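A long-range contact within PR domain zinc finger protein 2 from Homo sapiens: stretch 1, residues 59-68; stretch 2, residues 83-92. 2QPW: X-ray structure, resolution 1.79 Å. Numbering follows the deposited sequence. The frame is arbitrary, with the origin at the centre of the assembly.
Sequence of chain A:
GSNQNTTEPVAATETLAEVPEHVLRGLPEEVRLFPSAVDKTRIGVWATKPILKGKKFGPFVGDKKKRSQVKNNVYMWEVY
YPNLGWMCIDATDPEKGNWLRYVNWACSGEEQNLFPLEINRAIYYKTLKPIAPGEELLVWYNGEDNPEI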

# COMPACT_ATOMS: atom_id res chain seq x y z
N PRO A 59 -5.97 -1.13 9.96
CA PRO A 59 -6.59 -0.80 8.68
C PRO A 59 -5.87 0.30 7.89
O PRO A 59 -5.26 1.20 8.49
CB PRO A 59 -7.96 -0.25 9.09
CG PRO A 59 -7.73 0.33 10.49
CD PRO A 59 -6.70 -0.56 11.11
N PHE A 60 -6.04 0.27 6.57
CA PHE A 60 -5.72 1.43 5.71
C PHE A 60 -6.70 2.55 6.02
O PHE A 60 -7.91 2.32 5.99
CB PHE A 60 -5.79 1.00 4.21
CG PHE A 60 -5.41 2.07 3.20
CD1 PHE A 60 -4.19 2.00 2.53
CD2 PHE A 60 -6.30 3.10 2.85
CE1 PHE A 60 -3.82 2.97 1.56
CE2 PHE A 60 -5.96 4.08 1.88
CZ PHE A 60 -4.70 4.02 1.26
N VAL A 61 -6.22 3.78 6.28
CA VAL A 61 -7.14 4.93 6.52
C VAL A 61 -6.85 6.13 5.59
O VAL A 61 -5.77 6.23 5.01
CB VAL A 61 -7.19 5.41 8.02
CG1 VAL A 61 -7.45 4.20 8.98
CG2 VAL A 61 -5.91 6.18 8.41
N GLY A 62 -7.85 6.99 5.42
CA GLY A 62 -7.73 8.14 4.50
C GLY A 62 -9.01 8.96 4.55
O GLY A 62 -9.98 8.54 5.17
N ASP A 63 -8.99 10.15 3.91
CA ASP A 63 -10.17 11.04 3.84
C ASP A 63 -11.27 10.40 2.97
O ASP A 63 -10.96 9.85 1.92
CB ASP A 63 -9.74 12.40 3.22
CG ASP A 63 -9.09 13.36 4.23
OD1 ASP A 63 -9.07 13.12 5.48
OD2 ASP A 63 -8.64 14.43 3.75
N LYS A 64 -12.52 10.48 3.40
CA LYS A 64 -13.67 10.02 2.57
C LYS A 64 -14.01 11.08 1.51
O LYS A 64 -14.29 12.24 1.88
CB LYS A 64 -14.91 9.81 3.46
CG LYS A 64 -14.96 8.48 4.12
CD LYS A 64 -16.32 8.24 4.83
CE LYS A 64 -16.02 7.40 6.07
NZ LYS A 64 -17.18 6.63 6.55
N LYS A 65 -13.95 10.72 0.24
CA LYS A 65 -14.23 11.65 -0.87
C LYS A 65 -15.06 10.94 -1.96
O LYS A 65 -15.00 9.71 -2.10
CB LYS A 65 -12.93 12.17 -1.50
CG LYS A 65 -11.93 12.83 -0.52
CD LYS A 65 -10.74 13.37 -1.29
CE LYS A 65 -9.70 13.94 -0.36
NZ LYS A 65 -8.56 14.42 -1.16
N LYS A 66 -15.83 11.72 -2.73
CA LYS A 66 -16.52 11.13 -3.91
C LYS A 66 -15.49 10.83 -5.01
O LYS A 66 -14.46 11.50 -5.09
CB LYS A 66 -17.58 12.07 -4.48
CG LYS A 66 -18.62 12.55 -3.51
CD LYS A 66 -19.62 13.46 -4.23
CE LYS A 66 -19.01 14.85 -4.45
NZ LYS A 66 -19.88 15.63 -5.38
N ARG A 67 -15.80 9.85 -5.86
CA ARG A 67 -14.88 9.50 -6.97
C ARG A 67 -14.46 10.72 -7.80
O ARG A 67 -13.30 10.80 -8.26
CB ARG A 67 -15.49 8.41 -7.87
CG ARG A 67 -14.56 7.91 -9.00
CD ARG A 67 -13.43 7.01 -8.44
NE ARG A 67 -12.18 6.98 -9.23
CZ ARG A 67 -11.20 7.89 -9.15
NH1 ARG A 67 -11.30 8.93 -8.34
NH2 ARG A 67 -10.10 7.76 -9.90
N SER A 68 -15.39 11.66 -8.01
CA SER A 68 -15.11 12.84 -8.83
C SER A 68 -14.10 13.83 -8.21
O SER A 68 -13.64 14.76 -8.87
CB SER A 68 -16.43 13.56 -9.21
OG SER A 68 -17.10 14.08 -8.07
N ASN A 83 -26.23 4.16 2.69
CA ASN A 83 -26.95 5.46 2.74
C ASN A 83 -26.07 6.71 2.56
O ASN A 83 -26.58 7.86 2.65
CB ASN A 83 -27.80 5.55 4.03
CG ASN A 83 -28.70 4.35 4.18
OD1 ASN A 83 -29.44 4.03 3.23
ND2 ASN A 83 -28.63 3.63 5.33
N LEU A 84 -24.77 6.47 2.30
CA LEU A 84 -23.79 7.49 1.89
C LEU A 84 -23.27 7.23 0.45
O LEU A 84 -23.05 8.18 -0.31
CB LEU A 84 -22.58 7.52 2.86
CG LEU A 84 -21.57 8.66 2.62
CD1 LEU A 84 -22.16 10.09 2.61
CD2 LEU A 84 -20.37 8.52 3.65
N GLY A 85 -23.11 5.96 0.11
CA GLY A 85 -22.72 5.54 -1.25
C GLY A 85 -21.29 4.97 -1.33
O GLY A 85 -20.70 4.67 -0.32
N TRP A 86 -20.78 4.82 -2.55
CA TRP A 86 -19.39 4.40 -2.80
C TRP A 86 -18.46 5.58 -2.52
O TRP A 86 -18.64 6.66 -3.10
CB TRP A 86 -19.22 3.87 -4.25
CG TRP A 86 -19.64 2.46 -4.34
CD1 TRP A 86 -20.86 1.95 -4.80
CD2 TRP A 86 -18.87 1.34 -3.91
NE1 TRP A 86 -20.86 0.57 -4.68
CE2 TRP A 86 -19.65 0.17 -4.13
CE3 TRP A 86 -17.58 1.20 -3.36
CZ2 TRP A 86 -19.18 -1.11 -3.82
CZ3 TRP A 86 -17.11 -0.10 -3.04
CH2 TRP A 86 -17.91 -1.22 -3.27
N MET A 87 -17.50 5.38 -1.62
CA MET A 87 -16.60 6.45 -1.27
C MET A 87 -15.14 6.05 -1.51
O MET A 87 -14.81 4.87 -1.46
CB MET A 87 -16.91 6.90 0.18
CG MET A 87 -18.45 7.43 0.28
SD MET A 87 -18.70 9.03 -0.51
CE MET A 87 -17.65 9.85 0.50
N CYS A 88 -14.30 7.02 -1.88
CA CYS A 88 -12.85 6.77 -1.98
C CYS A 88 -12.24 7.10 -0.63
O CYS A 88 -12.59 8.13 -0.02
CB CYS A 88 -12.22 7.67 -3.05
SG CYS A 88 -12.82 7.33 -4.70
N ILE A 89 -11.32 6.24 -0.17
CA ILE A 89 -10.58 6.45 1.09
C ILE A 89 -9.17 6.90 0.65
O ILE A 89 -8.40 6.07 0.14
CB ILE A 89 -10.52 5.11 1.86
CG1 ILE A 89 -11.95 4.55 2.10
CG2 ILE A 89 -9.77 5.27 3.20
CD1 ILE A 89 -12.97 5.55 2.81
N ASP A 90 -8.90 8.20 0.77
CA ASP A 90 -7.80 8.85 0.05
C ASP A 90 -6.66 9.25 1.00
O ASP A 90 -6.84 10.12 1.87
CB ASP A 90 -8.31 10.11 -0.67
CG ASP A 90 -7.26 10.74 -1.58
OD1 ASP A 90 -6.22 10.09 -1.85
OD2 ASP A 90 -7.49 11.89 -2.05
N ALA A 91 -5.51 8.60 0.82
CA ALA A 91 -4.31 8.88 1.62
C ALA A 91 -3.23 9.57 0.78
O ALA A 91 -2.05 9.56 1.14
CB ALA A 91 -3.75 7.57 2.26
N THR A 92 -3.62 10.18 -0.34
CA THR A 92 -2.67 10.98 -1.15
C THR A 92 -1.86 11.96 -0.28
O THR A 92 -0.63 12.06 -0.43
CB THR A 92 -3.37 11.71 -2.36
OG1 THR A 92 -4.01 10.75 -3.21
CG2 THR A 92 -2.37 12.47 -3.19

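Stretch 2 enters the contact at its periphery. Asn83 lies out of reach of stretch 1, and Leu84 makes the first approach, its CD2 lying 4.2 Å from CD of Lys64, so that the aliphatic part of the lysine side chain rests near the leucine. Gly85 begins the strand without touching stretch 1; its backbone angles (phi 110°, psi -167°) would jam a CB against the preceding carbonyl oxygen, so the conformation by itself calls for glycine. Trp86 also stays clear of the partner, the end of its side chain leading away.

Met87 brings the strand into closer contact. Its CB points sideways, but three successive m rotamers bring the end of the side chain nearer stretch 1, with Met87 CE 4.0 Å from Lys64 CB. Met87 CE also lies 4.2 Å from Lys66 N, so the methionine packs beside the main chain as well as against a side chain.

At Cys88 the two backbones pair. Cys88 N donates to Lys65 O at 2.8 Å, and Lys65 N donates to Cys88 O at 2.9 Å, with N-H...O angles of 164° and 157°; this reciprocal, nearly straight pair is the signature of an antiparallel hydrogen-bonded bridge. Cys88 O also receives a CA-H...O contact from Lys64 CA at 3.4 Å. The cysteine side chain shares a face of the sheet with those of Lys65 and Asp90, and its SG lies 3.8 Å from both CA and CD of Arg67, so SG packs against both the backbone and the side-chain CD of Arg67.

Ile89 faces Lys64 in the intervening non-hydrogen-bonded pair, and both side chains project to the other face of the sheet. There CD1 of Ile89 meets CG of Lys64 at 3.8 Å, while CG2 reaches the backbone N of Gly62 at 3.4 Å and CD2 of Phe60 at 4.1 Å. Buried Ile89 thereby links the lysine's aliphatic chain to the phenylalanine. Its carbonyl O lies near the plane of the Phe60 ring, at the edge, 3.6 Å from CE2, and its CA makes a CA-H...O contact with Asp63 O at 3.5 Å.

Asp90 closes the ladder. Its N donates to Asp63 O at 2.9 Å, and its O accepts from Asp63 N at 3.0 Å. The side chain adds a charged tie on the same face as Cys88: Lys65, extended beyond its m chi1, brings NZ to 2.9 Å from Asp90 OD2 in a salt bridge, spanning from one hydrogen-bonded pair to the next. The other carboxylate oxygen, OD1, accepts from Thr92 N at 3.0 Å and Thr92 OG1 at 2.7 Å, holding the chain just past the strand. Across from Asp90, the close backbone approach leaves no room for a side chain at Gly62, where an ideal CB would lie 2.7 Å from Asp90 C.

Ala91 CB packs against Phe60 CZ at 3.8 Å, an apolar contact, and also lies 3.7 Å from the carbonyl Val61 O. Thr92 itself makes no contact with stretch 1.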